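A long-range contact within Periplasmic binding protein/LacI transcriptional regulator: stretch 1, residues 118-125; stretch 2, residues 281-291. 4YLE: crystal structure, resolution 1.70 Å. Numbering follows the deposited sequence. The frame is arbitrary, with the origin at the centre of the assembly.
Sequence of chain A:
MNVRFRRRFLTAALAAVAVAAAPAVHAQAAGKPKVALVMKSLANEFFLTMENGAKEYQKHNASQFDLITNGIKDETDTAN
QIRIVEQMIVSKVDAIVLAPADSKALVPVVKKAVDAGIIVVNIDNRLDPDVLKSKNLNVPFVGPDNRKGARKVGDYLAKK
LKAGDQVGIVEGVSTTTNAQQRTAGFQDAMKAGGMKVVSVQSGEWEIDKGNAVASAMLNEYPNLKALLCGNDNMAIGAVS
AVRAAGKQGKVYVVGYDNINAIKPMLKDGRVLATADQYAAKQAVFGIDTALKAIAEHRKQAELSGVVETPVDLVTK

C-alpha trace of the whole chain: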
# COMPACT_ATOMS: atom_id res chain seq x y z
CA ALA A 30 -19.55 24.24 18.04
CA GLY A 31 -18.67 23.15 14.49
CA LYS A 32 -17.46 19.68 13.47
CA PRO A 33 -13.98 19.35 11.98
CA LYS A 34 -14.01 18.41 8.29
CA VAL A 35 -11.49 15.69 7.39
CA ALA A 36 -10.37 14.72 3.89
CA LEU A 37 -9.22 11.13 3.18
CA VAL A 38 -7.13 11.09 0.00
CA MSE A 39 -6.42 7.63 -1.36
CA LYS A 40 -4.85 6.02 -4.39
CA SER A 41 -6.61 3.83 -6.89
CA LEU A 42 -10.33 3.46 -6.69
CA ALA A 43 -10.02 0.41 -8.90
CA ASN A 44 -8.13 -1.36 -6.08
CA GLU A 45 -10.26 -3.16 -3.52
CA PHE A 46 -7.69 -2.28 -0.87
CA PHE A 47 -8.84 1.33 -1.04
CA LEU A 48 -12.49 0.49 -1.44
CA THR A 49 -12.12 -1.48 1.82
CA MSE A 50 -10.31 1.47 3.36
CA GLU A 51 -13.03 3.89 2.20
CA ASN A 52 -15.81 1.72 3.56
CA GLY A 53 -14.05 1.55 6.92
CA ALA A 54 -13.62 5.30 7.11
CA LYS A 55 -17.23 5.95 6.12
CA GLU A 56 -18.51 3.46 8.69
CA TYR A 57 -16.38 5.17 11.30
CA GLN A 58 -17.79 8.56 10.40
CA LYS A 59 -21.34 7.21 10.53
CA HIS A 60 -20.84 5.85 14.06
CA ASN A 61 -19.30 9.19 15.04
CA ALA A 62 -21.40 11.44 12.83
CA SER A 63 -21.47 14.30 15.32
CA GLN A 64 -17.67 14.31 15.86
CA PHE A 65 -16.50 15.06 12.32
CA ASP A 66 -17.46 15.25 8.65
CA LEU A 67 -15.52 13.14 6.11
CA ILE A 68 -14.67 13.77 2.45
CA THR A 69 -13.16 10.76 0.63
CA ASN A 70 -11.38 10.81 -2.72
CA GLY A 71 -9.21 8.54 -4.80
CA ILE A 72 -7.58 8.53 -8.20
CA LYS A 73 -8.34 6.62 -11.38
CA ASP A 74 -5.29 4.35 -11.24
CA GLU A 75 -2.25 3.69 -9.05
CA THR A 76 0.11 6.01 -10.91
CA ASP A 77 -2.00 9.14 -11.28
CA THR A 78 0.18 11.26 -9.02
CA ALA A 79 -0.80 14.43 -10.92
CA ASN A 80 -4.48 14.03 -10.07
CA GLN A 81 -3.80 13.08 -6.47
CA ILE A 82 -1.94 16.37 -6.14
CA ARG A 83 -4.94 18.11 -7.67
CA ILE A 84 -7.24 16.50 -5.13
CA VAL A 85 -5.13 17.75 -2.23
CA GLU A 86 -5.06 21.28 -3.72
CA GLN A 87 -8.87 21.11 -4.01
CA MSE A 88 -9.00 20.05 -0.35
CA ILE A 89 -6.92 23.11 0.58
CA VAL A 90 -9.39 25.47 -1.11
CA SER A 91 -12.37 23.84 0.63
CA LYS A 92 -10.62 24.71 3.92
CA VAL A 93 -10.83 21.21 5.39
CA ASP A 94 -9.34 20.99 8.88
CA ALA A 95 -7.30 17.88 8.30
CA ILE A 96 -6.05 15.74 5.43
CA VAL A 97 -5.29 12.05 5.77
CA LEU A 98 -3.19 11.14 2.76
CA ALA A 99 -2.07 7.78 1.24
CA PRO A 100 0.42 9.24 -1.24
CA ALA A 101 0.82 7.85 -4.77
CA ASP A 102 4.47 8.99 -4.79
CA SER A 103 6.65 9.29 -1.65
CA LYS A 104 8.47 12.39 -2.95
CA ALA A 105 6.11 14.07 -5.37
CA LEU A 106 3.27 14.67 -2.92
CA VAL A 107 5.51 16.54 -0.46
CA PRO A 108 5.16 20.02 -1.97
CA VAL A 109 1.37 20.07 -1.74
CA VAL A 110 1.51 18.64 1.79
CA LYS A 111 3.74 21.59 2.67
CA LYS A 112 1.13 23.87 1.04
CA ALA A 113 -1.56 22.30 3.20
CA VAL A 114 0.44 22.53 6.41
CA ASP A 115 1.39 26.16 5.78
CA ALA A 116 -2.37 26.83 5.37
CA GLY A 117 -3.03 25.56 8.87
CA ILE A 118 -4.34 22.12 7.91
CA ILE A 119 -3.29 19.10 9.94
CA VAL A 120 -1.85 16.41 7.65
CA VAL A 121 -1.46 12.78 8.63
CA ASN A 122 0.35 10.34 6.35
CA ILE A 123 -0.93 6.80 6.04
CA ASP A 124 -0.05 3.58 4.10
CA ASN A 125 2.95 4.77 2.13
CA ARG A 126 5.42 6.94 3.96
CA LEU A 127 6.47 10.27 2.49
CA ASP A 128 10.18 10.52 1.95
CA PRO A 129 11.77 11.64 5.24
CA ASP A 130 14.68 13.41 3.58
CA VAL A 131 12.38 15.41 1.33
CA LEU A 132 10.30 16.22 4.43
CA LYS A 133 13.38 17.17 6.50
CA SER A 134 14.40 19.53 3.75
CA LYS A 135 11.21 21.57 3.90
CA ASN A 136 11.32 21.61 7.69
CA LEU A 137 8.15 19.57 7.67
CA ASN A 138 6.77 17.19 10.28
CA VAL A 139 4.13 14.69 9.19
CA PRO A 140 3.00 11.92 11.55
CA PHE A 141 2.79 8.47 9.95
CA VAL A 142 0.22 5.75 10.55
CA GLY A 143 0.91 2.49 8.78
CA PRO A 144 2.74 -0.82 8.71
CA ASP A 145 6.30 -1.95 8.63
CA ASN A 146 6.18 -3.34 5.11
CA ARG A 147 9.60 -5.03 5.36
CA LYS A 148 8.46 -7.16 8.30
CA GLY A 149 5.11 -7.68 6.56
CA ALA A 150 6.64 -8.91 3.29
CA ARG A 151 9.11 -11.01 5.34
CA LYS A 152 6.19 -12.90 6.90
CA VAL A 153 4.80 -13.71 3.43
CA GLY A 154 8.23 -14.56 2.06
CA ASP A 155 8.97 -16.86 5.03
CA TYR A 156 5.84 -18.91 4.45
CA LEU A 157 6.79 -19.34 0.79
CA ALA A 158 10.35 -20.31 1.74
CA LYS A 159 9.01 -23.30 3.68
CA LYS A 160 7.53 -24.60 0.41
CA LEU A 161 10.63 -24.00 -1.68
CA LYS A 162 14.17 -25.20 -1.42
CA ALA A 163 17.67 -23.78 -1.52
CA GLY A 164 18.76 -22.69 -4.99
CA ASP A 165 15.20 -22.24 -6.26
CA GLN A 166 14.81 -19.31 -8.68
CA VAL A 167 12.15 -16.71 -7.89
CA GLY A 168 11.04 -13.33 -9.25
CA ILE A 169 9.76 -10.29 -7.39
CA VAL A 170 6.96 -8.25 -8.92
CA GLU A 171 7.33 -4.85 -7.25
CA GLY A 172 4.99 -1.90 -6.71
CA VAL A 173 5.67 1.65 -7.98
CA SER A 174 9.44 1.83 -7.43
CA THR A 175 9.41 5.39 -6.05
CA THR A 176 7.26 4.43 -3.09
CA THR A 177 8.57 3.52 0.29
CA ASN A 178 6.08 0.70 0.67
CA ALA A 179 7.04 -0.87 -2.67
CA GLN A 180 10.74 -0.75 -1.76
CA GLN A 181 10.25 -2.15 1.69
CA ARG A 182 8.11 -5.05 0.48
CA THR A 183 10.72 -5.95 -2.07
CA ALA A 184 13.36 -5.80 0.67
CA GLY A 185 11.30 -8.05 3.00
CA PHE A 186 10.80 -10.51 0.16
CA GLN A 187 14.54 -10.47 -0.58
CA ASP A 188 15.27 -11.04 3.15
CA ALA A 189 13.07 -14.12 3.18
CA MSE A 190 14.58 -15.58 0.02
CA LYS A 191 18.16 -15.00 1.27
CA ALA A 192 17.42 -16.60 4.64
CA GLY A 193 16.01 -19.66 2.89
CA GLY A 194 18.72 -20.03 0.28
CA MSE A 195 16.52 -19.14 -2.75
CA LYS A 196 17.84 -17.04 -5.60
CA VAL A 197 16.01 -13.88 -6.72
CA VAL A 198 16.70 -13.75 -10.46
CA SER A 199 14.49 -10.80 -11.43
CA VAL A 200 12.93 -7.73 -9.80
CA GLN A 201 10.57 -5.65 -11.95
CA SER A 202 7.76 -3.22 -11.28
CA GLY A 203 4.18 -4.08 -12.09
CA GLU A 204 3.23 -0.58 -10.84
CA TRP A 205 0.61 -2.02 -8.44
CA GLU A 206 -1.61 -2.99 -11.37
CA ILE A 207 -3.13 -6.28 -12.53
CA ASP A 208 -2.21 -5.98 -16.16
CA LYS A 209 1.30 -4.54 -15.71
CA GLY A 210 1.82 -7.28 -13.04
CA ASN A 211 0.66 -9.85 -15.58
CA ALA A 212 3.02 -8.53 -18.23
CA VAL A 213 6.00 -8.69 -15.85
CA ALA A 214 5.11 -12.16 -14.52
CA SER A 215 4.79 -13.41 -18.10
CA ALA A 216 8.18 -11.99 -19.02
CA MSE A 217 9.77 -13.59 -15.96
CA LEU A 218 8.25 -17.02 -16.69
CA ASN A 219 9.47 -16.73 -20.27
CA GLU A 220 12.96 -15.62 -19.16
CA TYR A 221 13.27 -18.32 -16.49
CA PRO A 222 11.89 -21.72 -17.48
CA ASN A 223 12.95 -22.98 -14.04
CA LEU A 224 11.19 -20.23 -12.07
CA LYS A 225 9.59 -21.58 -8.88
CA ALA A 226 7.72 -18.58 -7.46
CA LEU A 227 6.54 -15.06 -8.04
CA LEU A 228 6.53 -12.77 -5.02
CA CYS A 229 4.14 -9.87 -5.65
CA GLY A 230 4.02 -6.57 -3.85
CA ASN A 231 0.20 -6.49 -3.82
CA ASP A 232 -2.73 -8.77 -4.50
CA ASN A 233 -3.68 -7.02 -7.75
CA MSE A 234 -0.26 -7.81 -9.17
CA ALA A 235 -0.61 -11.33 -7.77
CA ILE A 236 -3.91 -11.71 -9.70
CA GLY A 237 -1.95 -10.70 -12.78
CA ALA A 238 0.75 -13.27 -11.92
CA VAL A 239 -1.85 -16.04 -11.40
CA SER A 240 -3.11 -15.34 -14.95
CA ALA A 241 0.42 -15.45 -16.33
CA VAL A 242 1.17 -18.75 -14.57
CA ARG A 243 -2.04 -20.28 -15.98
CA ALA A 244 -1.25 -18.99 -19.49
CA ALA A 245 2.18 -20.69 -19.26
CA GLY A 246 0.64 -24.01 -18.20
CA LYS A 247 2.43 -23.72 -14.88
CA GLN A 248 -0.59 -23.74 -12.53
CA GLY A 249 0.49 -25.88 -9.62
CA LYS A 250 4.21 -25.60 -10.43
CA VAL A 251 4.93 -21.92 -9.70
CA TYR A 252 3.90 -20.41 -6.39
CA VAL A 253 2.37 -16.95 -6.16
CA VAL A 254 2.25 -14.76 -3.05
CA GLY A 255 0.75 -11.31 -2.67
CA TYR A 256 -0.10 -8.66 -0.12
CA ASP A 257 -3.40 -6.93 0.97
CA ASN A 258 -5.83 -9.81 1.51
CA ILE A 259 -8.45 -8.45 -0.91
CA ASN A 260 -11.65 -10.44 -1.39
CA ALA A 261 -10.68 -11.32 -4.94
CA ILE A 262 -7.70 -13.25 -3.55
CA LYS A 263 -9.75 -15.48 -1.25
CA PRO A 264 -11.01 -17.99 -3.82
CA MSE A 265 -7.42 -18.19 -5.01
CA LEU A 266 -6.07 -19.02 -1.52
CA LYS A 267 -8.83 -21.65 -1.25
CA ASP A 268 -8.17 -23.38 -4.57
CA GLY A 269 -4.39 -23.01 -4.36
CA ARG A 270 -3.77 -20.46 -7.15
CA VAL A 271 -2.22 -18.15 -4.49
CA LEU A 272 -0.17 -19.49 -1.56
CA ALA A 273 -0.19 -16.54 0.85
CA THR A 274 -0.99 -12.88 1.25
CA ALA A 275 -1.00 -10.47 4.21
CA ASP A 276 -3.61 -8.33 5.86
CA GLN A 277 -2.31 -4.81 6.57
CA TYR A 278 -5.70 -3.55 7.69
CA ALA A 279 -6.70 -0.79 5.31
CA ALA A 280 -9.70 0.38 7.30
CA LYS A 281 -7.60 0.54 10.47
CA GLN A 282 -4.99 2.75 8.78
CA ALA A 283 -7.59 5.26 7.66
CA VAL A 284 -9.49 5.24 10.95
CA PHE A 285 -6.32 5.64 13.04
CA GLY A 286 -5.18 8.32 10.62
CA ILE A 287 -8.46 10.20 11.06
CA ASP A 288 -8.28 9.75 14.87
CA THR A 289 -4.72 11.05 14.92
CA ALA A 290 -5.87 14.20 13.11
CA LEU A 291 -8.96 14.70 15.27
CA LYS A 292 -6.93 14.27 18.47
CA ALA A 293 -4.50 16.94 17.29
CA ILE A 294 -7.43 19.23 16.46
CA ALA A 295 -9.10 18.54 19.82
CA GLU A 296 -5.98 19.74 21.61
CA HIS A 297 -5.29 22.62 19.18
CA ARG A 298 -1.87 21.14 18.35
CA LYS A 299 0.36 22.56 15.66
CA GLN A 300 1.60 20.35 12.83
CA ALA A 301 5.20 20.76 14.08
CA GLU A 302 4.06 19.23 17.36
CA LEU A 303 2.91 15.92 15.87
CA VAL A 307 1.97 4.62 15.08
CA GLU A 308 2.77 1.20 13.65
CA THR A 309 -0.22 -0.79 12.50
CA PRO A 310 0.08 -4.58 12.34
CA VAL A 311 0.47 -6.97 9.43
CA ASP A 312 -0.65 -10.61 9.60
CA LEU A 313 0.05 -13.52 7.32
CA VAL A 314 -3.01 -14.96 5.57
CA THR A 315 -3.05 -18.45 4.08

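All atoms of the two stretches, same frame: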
# COMPACT_ATOMS: atom_id res chain seq x y z
N ILE A 118 -3.68 23.42 7.92
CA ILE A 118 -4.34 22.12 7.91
C ILE A 118 -3.44 21.09 8.57
O ILE A 118 -2.23 21.09 8.37
CB ILE A 118 -4.68 21.70 6.45
CG1 ILE A 118 -5.59 22.76 5.81
CG2 ILE A 118 -5.33 20.32 6.41
CD1 ILE A 118 -5.90 22.51 4.34
N ILE A 119 -4.03 20.20 9.36
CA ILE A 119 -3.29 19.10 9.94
C ILE A 119 -3.22 18.01 8.88
O ILE A 119 -4.24 17.63 8.32
CB ILE A 119 -3.96 18.58 11.26
CG1 ILE A 119 -3.93 19.69 12.33
CG2 ILE A 119 -3.30 17.29 11.80
CD1 ILE A 119 -2.52 20.13 12.74
N VAL A 120 -2.02 17.54 8.58
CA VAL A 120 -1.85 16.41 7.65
C VAL A 120 -1.28 15.21 8.36
O VAL A 120 -0.29 15.32 9.06
CB VAL A 120 -0.93 16.80 6.49
CG1 VAL A 120 -0.78 15.63 5.52
CG2 VAL A 120 -1.45 18.07 5.80
N VAL A 121 -1.92 14.06 8.14
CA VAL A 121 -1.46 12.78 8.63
C VAL A 121 -1.24 11.91 7.41
O VAL A 121 -2.05 11.90 6.50
CB VAL A 121 -2.50 12.13 9.55
CG1 VAL A 121 -2.02 10.79 10.05
CG2 VAL A 121 -2.81 13.05 10.75
N ASN A 122 -0.12 11.20 7.43
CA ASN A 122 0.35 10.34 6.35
C ASN A 122 -0.02 8.92 6.73
O ASN A 122 0.33 8.47 7.82
CB ASN A 122 1.87 10.54 6.25
CG ASN A 122 2.56 9.74 5.17
OD1 ASN A 122 3.78 9.77 5.13
ND2 ASN A 122 1.82 9.05 4.29
N ILE A 123 -0.71 8.23 5.84
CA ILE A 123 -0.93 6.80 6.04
C ILE A 123 -0.42 5.94 4.87
O ILE A 123 -0.16 6.48 3.81
CB ILE A 123 -2.41 6.46 6.25
CG1 ILE A 123 -3.24 6.67 4.97
CG2 ILE A 123 -3.00 7.30 7.43
CD1 ILE A 123 -4.74 6.29 5.10
N ASP A 124 -0.28 4.63 5.13
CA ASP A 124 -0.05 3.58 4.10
C ASP A 124 1.37 3.62 3.55
O ASP A 124 2.19 2.74 3.86
CB ASP A 124 -1.07 3.73 2.97
CG ASP A 124 -0.87 2.70 1.86
OD1 ASP A 124 -0.26 1.67 2.12
OD2 ASP A 124 -1.34 2.94 0.72
N ASN A 125 1.66 4.64 2.77
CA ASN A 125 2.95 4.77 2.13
C ASN A 125 3.64 6.02 2.65
O ASN A 125 3.15 7.12 2.48
CB ASN A 125 2.80 4.86 0.62
CG ASN A 125 4.09 5.18 -0.06
OD1 ASN A 125 5.16 4.66 0.30
ND2 ASN A 125 4.01 6.04 -1.10
N LYS A 281 -8.29 0.10 9.26
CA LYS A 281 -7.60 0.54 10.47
C LYS A 281 -6.68 1.73 10.18
O LYS A 281 -6.67 2.68 10.93
CB LYS A 281 -6.79 -0.60 11.08
CG LYS A 281 -6.00 -0.19 12.34
CD LYS A 281 -4.90 -1.22 12.64
CE LYS A 281 -5.40 -2.34 13.44
NZ LYS A 281 -5.76 -1.91 14.82
N GLN A 282 -5.93 1.66 9.08
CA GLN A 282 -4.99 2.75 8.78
C GLN A 282 -5.72 4.06 8.61
O GLN A 282 -5.29 5.11 9.18
CB GLN A 282 -4.18 2.44 7.54
CG GLN A 282 -3.24 1.28 7.73
CD GLN A 282 -2.35 1.10 6.54
OE1 GLN A 282 -1.70 2.04 6.11
NE2 GLN A 282 -2.29 -0.12 6.02
N ALA A 283 -6.85 4.03 7.89
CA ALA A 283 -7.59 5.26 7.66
C ALA A 283 -8.25 5.75 8.96
O ALA A 283 -8.26 6.95 9.24
CB ALA A 283 -8.63 5.06 6.61
N VAL A 284 -8.83 4.84 9.72
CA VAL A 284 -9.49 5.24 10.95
C VAL A 284 -8.47 5.82 11.94
O VAL A 284 -8.72 6.87 12.55
CB VAL A 284 -10.28 4.06 11.60
CG1 VAL A 284 -10.74 4.39 13.01
CG2 VAL A 284 -11.50 3.72 10.72
N PHE A 285 -7.32 5.19 12.06
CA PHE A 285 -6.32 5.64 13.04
C PHE A 285 -5.73 6.94 12.51
O PHE A 285 -5.36 7.83 13.25
CB PHE A 285 -5.22 4.59 13.26
CG PHE A 285 -5.57 3.47 14.19
CD1 PHE A 285 -6.88 3.05 14.39
CD2 PHE A 285 -4.56 2.78 14.84
CE1 PHE A 285 -7.17 1.99 15.24
CE2 PHE A 285 -4.84 1.75 15.68
CZ PHE A 285 -6.14 1.35 15.88
N GLY A 286 -5.63 7.06 11.19
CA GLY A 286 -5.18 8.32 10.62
C GLY A 286 -6.13 9.46 10.96
O GLY A 286 -5.70 10.54 11.38
N ILE A 287 -7.42 9.23 10.73
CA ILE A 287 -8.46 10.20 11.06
C ILE A 287 -8.40 10.53 12.57
O ILE A 287 -8.40 11.70 12.94
CB ILE A 287 -9.86 9.68 10.67
CG1 ILE A 287 -9.97 9.60 9.15
CG2 ILE A 287 -10.95 10.60 11.22
CD1 ILE A 287 -11.14 8.75 8.64
N ASP A 288 -8.32 9.51 13.42
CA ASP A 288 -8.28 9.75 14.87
C ASP A 288 -7.08 10.59 15.27
O ASP A 288 -7.20 11.50 16.12
CB ASP A 288 -8.25 8.43 15.65
CG ASP A 288 -9.62 7.86 15.92
OD1 ASP A 288 -10.64 8.58 15.73
OD2 ASP A 288 -9.68 6.68 16.36
N THR A 289 -5.93 10.30 14.67
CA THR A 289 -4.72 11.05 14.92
C THR A 289 -4.95 12.55 14.64
O THR A 289 -4.59 13.42 15.44
CB THR A 289 -3.55 10.52 14.06
OG1 THR A 289 -3.23 9.19 14.48
CG2 THR A 289 -2.31 11.40 14.26
N ALA A 290 -5.60 12.83 13.51
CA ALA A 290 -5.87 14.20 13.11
C ALA A 290 -6.87 14.86 14.06
O ALA A 290 -6.68 15.99 14.51
CB ALA A 290 -6.39 14.22 11.68
N LEU A 291 -7.94 14.14 14.39
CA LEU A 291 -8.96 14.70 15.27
C LEU A 291 -8.41 14.96 16.68
O LEU A 291 -8.79 15.91 17.34
CB LEU A 291 -10.18 13.77 15.32
CG LEU A 291 -10.97 13.56 14.02
CD1 LEU A 291 -12.05 12.52 14.19
CD2 LEU A 291 -11.60 14.85 13.50

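Residues 119-123 form a β-strand that packs against the helix containing residues 281-291, a segment that begins before and continues beyond the second stretch. The two elements run nearly antiparallel, with an angle of 156° between their N-to-C directions and a closest approach of 8.3 Å between their axes. The register follows from this arrangement. The CA atoms of Ile119 and Ala290 lie 6.4 Å apart, those of Val121 and Gly286 6.1 Å, and those of Ile123 and Gln282 6.4 Å, so every second strand residue is matched to every fourth helix residue. One step of two along an extended strand thus covers about the same distance as one turn of helix. The helix satisfies its own backbone through the usual i to i+4 hydrogen bonds, such as Gly286 N to Gln282 O (2.8 Å) and Ala290 N to Gly286 O (3.1 Å). After the strand, the chain turns at Asp124, which has a positive phi of 74°, and Asn125 N donates a hydrogen bond to Ile123 O at 2.8 Å.

The alternation of the strand decides which side chains meet the helix. The CA-to-CB bonds of Ile119, Val121 and Ile123 point toward it, whereas those of Val120 and Asn122 point away. Asn122 instead braces the turn that follows, its ND2 donating to Asn125 O at 3.0 Å.

At Gly286 the lack of a side chain matters to the fit. Ile123 CG2 approaches Gly286 CA to 4.0 Å, and an ideally placed CB on this glycine would point toward the strand and lie only 2.8 Å from Ile123 CG2, a clash. The absence of a side chain therefore leaves room for the isoleucine at this separation. Ile123, with chi1 in the p rotamer, also places CG2 3.6 Å from Gln282 O, while its CD1 reaches Ala283, 4.0 Å from Ala283 CA and 4.4 Å from Ala283 CB. The latter contact is made although the CA-to-CB bond of Ala283 points away from the strand.

One turn farther along the helix, Val121 CG2 is a shared point of contact, 3.9 Å from each of Gly286 O, Thr289 CG2 and Ala290 CB. Thr289 turns its hydroxyl back to its own helix, where OG1 donates to Phe285 O at 2.8 Å, and it is the methyl that meets the valine. Ile119 packs more loosely: its CG2 lies 4.2 Å from Ala290 CA and 4.4 Å from Ala290 CB, and the end of its side chain leads away from the helix.

At the opposite end of the contact, the character becomes polar. The side chain of Gln282 extends to the residue just after the strand, bringing OE1 within 3.0 Å of Asp124 CA and 3.1 Å of Asp124 N. Gln282 NE2 and both carboxylate oxygens of Asp124 are hydrogen-bonded elsewhere in the structure. Together the two stretches bury 348 Å², chiefly through close packing of small and aliphatic residues.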